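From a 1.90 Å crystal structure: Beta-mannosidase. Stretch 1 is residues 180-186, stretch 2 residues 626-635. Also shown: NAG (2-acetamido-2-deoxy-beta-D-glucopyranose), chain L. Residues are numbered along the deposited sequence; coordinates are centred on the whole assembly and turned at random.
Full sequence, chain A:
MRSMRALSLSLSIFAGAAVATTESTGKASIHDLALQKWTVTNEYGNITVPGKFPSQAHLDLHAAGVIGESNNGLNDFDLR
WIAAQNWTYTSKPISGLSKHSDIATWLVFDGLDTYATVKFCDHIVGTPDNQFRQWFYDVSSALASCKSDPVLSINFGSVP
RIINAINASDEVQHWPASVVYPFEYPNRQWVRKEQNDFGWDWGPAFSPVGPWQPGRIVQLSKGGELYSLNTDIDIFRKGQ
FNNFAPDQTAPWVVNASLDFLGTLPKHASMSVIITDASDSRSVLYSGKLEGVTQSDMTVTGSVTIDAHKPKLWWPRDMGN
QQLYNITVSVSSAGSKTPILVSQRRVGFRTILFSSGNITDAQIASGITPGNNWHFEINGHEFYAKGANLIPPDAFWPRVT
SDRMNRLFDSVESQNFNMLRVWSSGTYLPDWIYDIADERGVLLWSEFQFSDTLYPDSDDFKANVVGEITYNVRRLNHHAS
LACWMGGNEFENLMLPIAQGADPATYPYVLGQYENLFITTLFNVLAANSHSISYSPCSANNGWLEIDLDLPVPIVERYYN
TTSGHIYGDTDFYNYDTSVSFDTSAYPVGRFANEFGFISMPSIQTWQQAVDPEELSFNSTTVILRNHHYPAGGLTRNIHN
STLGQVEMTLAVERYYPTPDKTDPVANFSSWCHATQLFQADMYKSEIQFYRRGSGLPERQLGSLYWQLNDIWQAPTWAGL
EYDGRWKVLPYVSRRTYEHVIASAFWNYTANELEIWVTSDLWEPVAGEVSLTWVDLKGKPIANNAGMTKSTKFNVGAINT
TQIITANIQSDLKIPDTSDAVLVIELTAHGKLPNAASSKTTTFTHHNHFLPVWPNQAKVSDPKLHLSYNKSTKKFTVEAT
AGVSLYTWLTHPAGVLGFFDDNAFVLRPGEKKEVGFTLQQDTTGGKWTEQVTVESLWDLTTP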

# COMPACT_ATOMS: atom_id res chain seq x y z
N VAL A 180 35.11 11.77 2.87
CA VAL A 180 34.48 10.50 2.44
C VAL A 180 33.18 10.19 3.22
O VAL A 180 32.71 9.06 3.28
CB VAL A 180 35.48 9.32 2.56
CG1 VAL A 180 36.64 9.52 1.60
CG2 VAL A 180 35.98 9.15 3.99
N TYR A 181 32.63 11.21 3.85
CA TYR A 181 31.38 11.11 4.58
C TYR A 181 30.32 10.47 3.72
O TYR A 181 30.07 10.94 2.61
CB TYR A 181 30.94 12.51 4.97
CG TYR A 181 29.64 12.56 5.74
CD1 TYR A 181 29.54 12.02 7.00
CD2 TYR A 181 28.53 13.19 5.21
CE1 TYR A 181 28.35 12.07 7.72
CE2 TYR A 181 27.34 13.23 5.90
CZ TYR A 181 27.26 12.68 7.16
OH TYR A 181 26.07 12.77 7.82
N PRO A 182 29.71 9.38 4.18
CA PRO A 182 28.75 8.72 3.30
C PRO A 182 27.35 9.34 3.30
O PRO A 182 27.06 10.24 4.09
CB PRO A 182 28.64 7.31 3.88
CG PRO A 182 29.04 7.42 5.30
CD PRO A 182 29.80 8.72 5.50
N PHE A 183 26.50 8.81 2.41
CA PHE A 183 25.07 9.07 2.40
C PHE A 183 24.46 7.92 3.18
O PHE A 183 23.91 8.12 4.28
CB PHE A 183 24.52 9.14 0.96
CG PHE A 183 24.86 10.43 0.24
CD1 PHE A 183 24.09 11.55 0.41
CD2 PHE A 183 25.95 10.50 -0.61
CE1 PHE A 183 24.39 12.73 -0.25
CE2 PHE A 183 26.27 11.69 -1.26
CZ PHE A 183 25.49 12.79 -1.08
N GLU A 184 24.60 6.72 2.63
CA GLU A 184 24.26 5.52 3.36
C GLU A 184 25.50 4.61 3.47
O GLU A 184 26.15 4.65 4.51
CB GLU A 184 23.02 4.84 2.77
CG GLU A 184 21.78 5.69 3.04
CD GLU A 184 20.52 5.20 2.33
OE1 GLU A 184 20.06 4.07 2.62
OE2 GLU A 184 20.01 5.95 1.48
N TYR A 185 25.82 3.81 2.44
CA TYR A 185 27.05 2.98 2.49
C TYR A 185 28.33 3.81 2.40
O TYR A 185 28.40 4.74 1.64
CB TYR A 185 27.11 1.97 1.36
CG TYR A 185 26.04 0.92 1.48
CD1 TYR A 185 26.23 -0.22 2.26
CD2 TYR A 185 24.82 1.07 0.84
CE1 TYR A 185 25.25 -1.19 2.38
CE2 TYR A 185 23.82 0.11 0.95
CZ TYR A 185 24.03 -1.01 1.71
OH TYR A 185 23.03 -1.95 1.79
N PRO A 186 29.34 3.47 3.20
CA PRO A 186 30.65 4.09 3.12
C PRO A 186 31.51 3.47 2.04
O PRO A 186 31.21 2.42 1.51
CB PRO A 186 31.27 3.73 4.46
CG PRO A 186 30.65 2.40 4.77
CD PRO A 186 29.23 2.55 4.34
N ASN A 626 12.61 10.92 3.38
CA ASN A 626 13.23 12.22 3.10
C ASN A 626 14.72 12.06 3.39
O ASN A 626 15.10 11.92 4.58
CB ASN A 626 12.66 13.30 3.98
CG ASN A 626 13.14 14.69 3.58
OD1 ASN A 626 14.12 14.84 2.81
ND2 ASN A 626 12.40 15.68 3.97
N HIS A 627 15.55 12.09 2.34
CA HIS A 627 16.96 11.96 2.54
C HIS A 627 17.66 13.28 2.57
O HIS A 627 18.88 13.33 2.50
CB HIS A 627 17.59 11.00 1.54
CG HIS A 627 17.19 9.57 1.77
ND1 HIS A 627 17.55 8.55 0.92
CD2 HIS A 627 16.48 9.00 2.77
CE1 HIS A 627 17.09 7.40 1.39
NE2 HIS A 627 16.43 7.65 2.50
N HIS A 628 16.88 14.34 2.66
CA HIS A 628 17.41 15.69 2.93
C HIS A 628 17.09 15.96 4.39
O HIS A 628 15.98 16.39 4.69
CB HIS A 628 16.72 16.74 2.03
CG HIS A 628 17.26 18.13 2.22
ND1 HIS A 628 18.61 18.43 2.09
CD2 HIS A 628 16.64 19.31 2.45
CE1 HIS A 628 18.79 19.73 2.28
NE2 HIS A 628 17.62 20.29 2.50
N TYR A 629 18.02 15.73 5.34
CA TYR A 629 19.43 15.48 5.13
C TYR A 629 19.77 14.01 5.31
O TYR A 629 19.13 13.32 6.08
CB TYR A 629 20.25 16.29 6.14
CG TYR A 629 20.18 17.74 5.86
CD1 TYR A 629 19.04 18.46 6.17
CD2 TYR A 629 21.24 18.40 5.24
CE1 TYR A 629 18.96 19.82 5.89
CE2 TYR A 629 21.18 19.75 4.96
CZ TYR A 629 20.03 20.45 5.28
OH TYR A 629 19.94 21.78 5.00
N PRO A 630 20.83 13.54 4.63
CA PRO A 630 21.08 12.11 4.60
C PRO A 630 21.66 11.59 5.95
O PRO A 630 22.14 12.36 6.81
CB PRO A 630 22.04 11.95 3.43
CG PRO A 630 22.72 13.26 3.29
CD PRO A 630 21.87 14.31 3.92
N ALA A 631 21.58 10.29 6.10
CA ALA A 631 21.82 9.62 7.35
C ALA A 631 23.30 9.65 7.77
O ALA A 631 23.60 9.53 8.95
CB ALA A 631 21.30 8.17 7.24
N GLY A 632 24.19 9.82 6.80
CA GLY A 632 25.62 9.79 7.06
C GLY A 632 26.10 8.39 7.41
O GLY A 632 27.03 8.24 8.20
N GLY A 633 25.48 7.34 6.86
CA GLY A 633 25.80 6.00 7.31
C GLY A 633 24.56 5.14 7.27
O GLY A 633 23.58 5.49 6.59
N LEU A 634 24.57 4.05 8.01
CA LEU A 634 23.54 3.03 7.89
C LEU A 634 22.41 3.11 8.92
O LEU A 634 21.53 2.28 8.91
CB LEU A 634 24.19 1.64 7.91
CG LEU A 634 25.06 1.25 6.70
CD1 LEU A 634 25.76 -0.08 6.93
CD2 LEU A 634 24.24 1.16 5.42
N THR A 635 22.40 4.12 9.79
CA THR A 635 21.33 4.21 10.79
C THR A 635 19.98 4.69 10.21
O THR A 635 19.94 5.25 9.10
CB THR A 635 21.70 5.17 11.93
OG1 THR A 635 21.84 6.51 11.43
CG2 THR A 635 22.99 4.72 12.61
C1 NAG L . 23.47 13.26 10.13
C2 NAG L . 23.91 14.62 10.58
C3 NAG L . 25.35 14.55 11.06
C4 NAG L . 25.44 13.47 12.14
C5 NAG L . 24.87 12.15 11.61
C6 NAG L . 24.89 11.03 12.65
C7 NAG L . 23.30 16.79 9.59
C8 NAG L . 23.17 17.62 8.33
N2 NAG L . 23.74 15.54 9.47
O3 NAG L . 25.72 15.85 11.54
O4 NAG L . 26.78 13.26 12.57
O5 NAG L . 23.53 12.35 11.22
O6 NAG L . 24.17 11.45 13.78
O7 NAG L . 22.97 17.31 10.65
O HOH W 1 23.99 14.38 6.72

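Two loops, more than 440 residues apart in sequence, pack here without regular helix or strand. Their backbones come closest where Phe183 lies beside Gly632 and Glu184 beside Gly633. Together they bury 496 Å².

Asn626 makes no contact with stretch 1, but within stretch 2 His628 N donates to Asn626 OD1 at 2.8 Å. The CA-to-CB bond of His627 points toward stretch 1, and His627 CE1 lies 3.3 Å from Glu184 OE2. There a polarised ring C-H group meets a carboxylate oxygen. The CA-to-CB bond of Glu184 points away overall, yet CB still touches stretch 2, and the carboxylate end comes nearer. A cis peptide bond precedes Tyr629, and Tyr629 CD2 lies 3.7 Å from NAG C8.

Pro630 makes an apolar contact with Phe183. Pro630 CG sits 3.6 Å from Phe183 CD1. Its carbonyl works differently: one water donates to Pro630 O at 2.7 Å, accepts from NAG N2 at 3.0 Å and lies 2.9 Å from Tyr181 OH. That water ties the sugar to both loops.

Gly632 has positive phi, which favours glycine. Gly632 CA lies 3.1 Å from Tyr181 OH, and a CB here would clash with that hydroxyl. The same Gly632 CA makes a CA-H...O contact with Pro182 O at 3.3 Å.

Gly633 makes a direct hydrogen bond to stretch 1: Gly633 N donates to Phe183 O at 3.1 Å, nearly straight at 161°. Two CA-H...O contacts follow, Glu184 CA to Gly633 O at 3.3 Å and Gly633 CA to Glu184 O at 3.1 Å. Backbone angles at Gly633 also call for glycine, since a CB would jam against the preceding carbonyl.

Leu634 closes the contact. Its CA-to-CB bond points sideways, but the end of the side chain comes nearer. Leu634 CD2 lies over one face of the Tyr185 ring, 4.0 Å from Tyr185 CE1, in a CH-pi contact. Thr635 is out of reach.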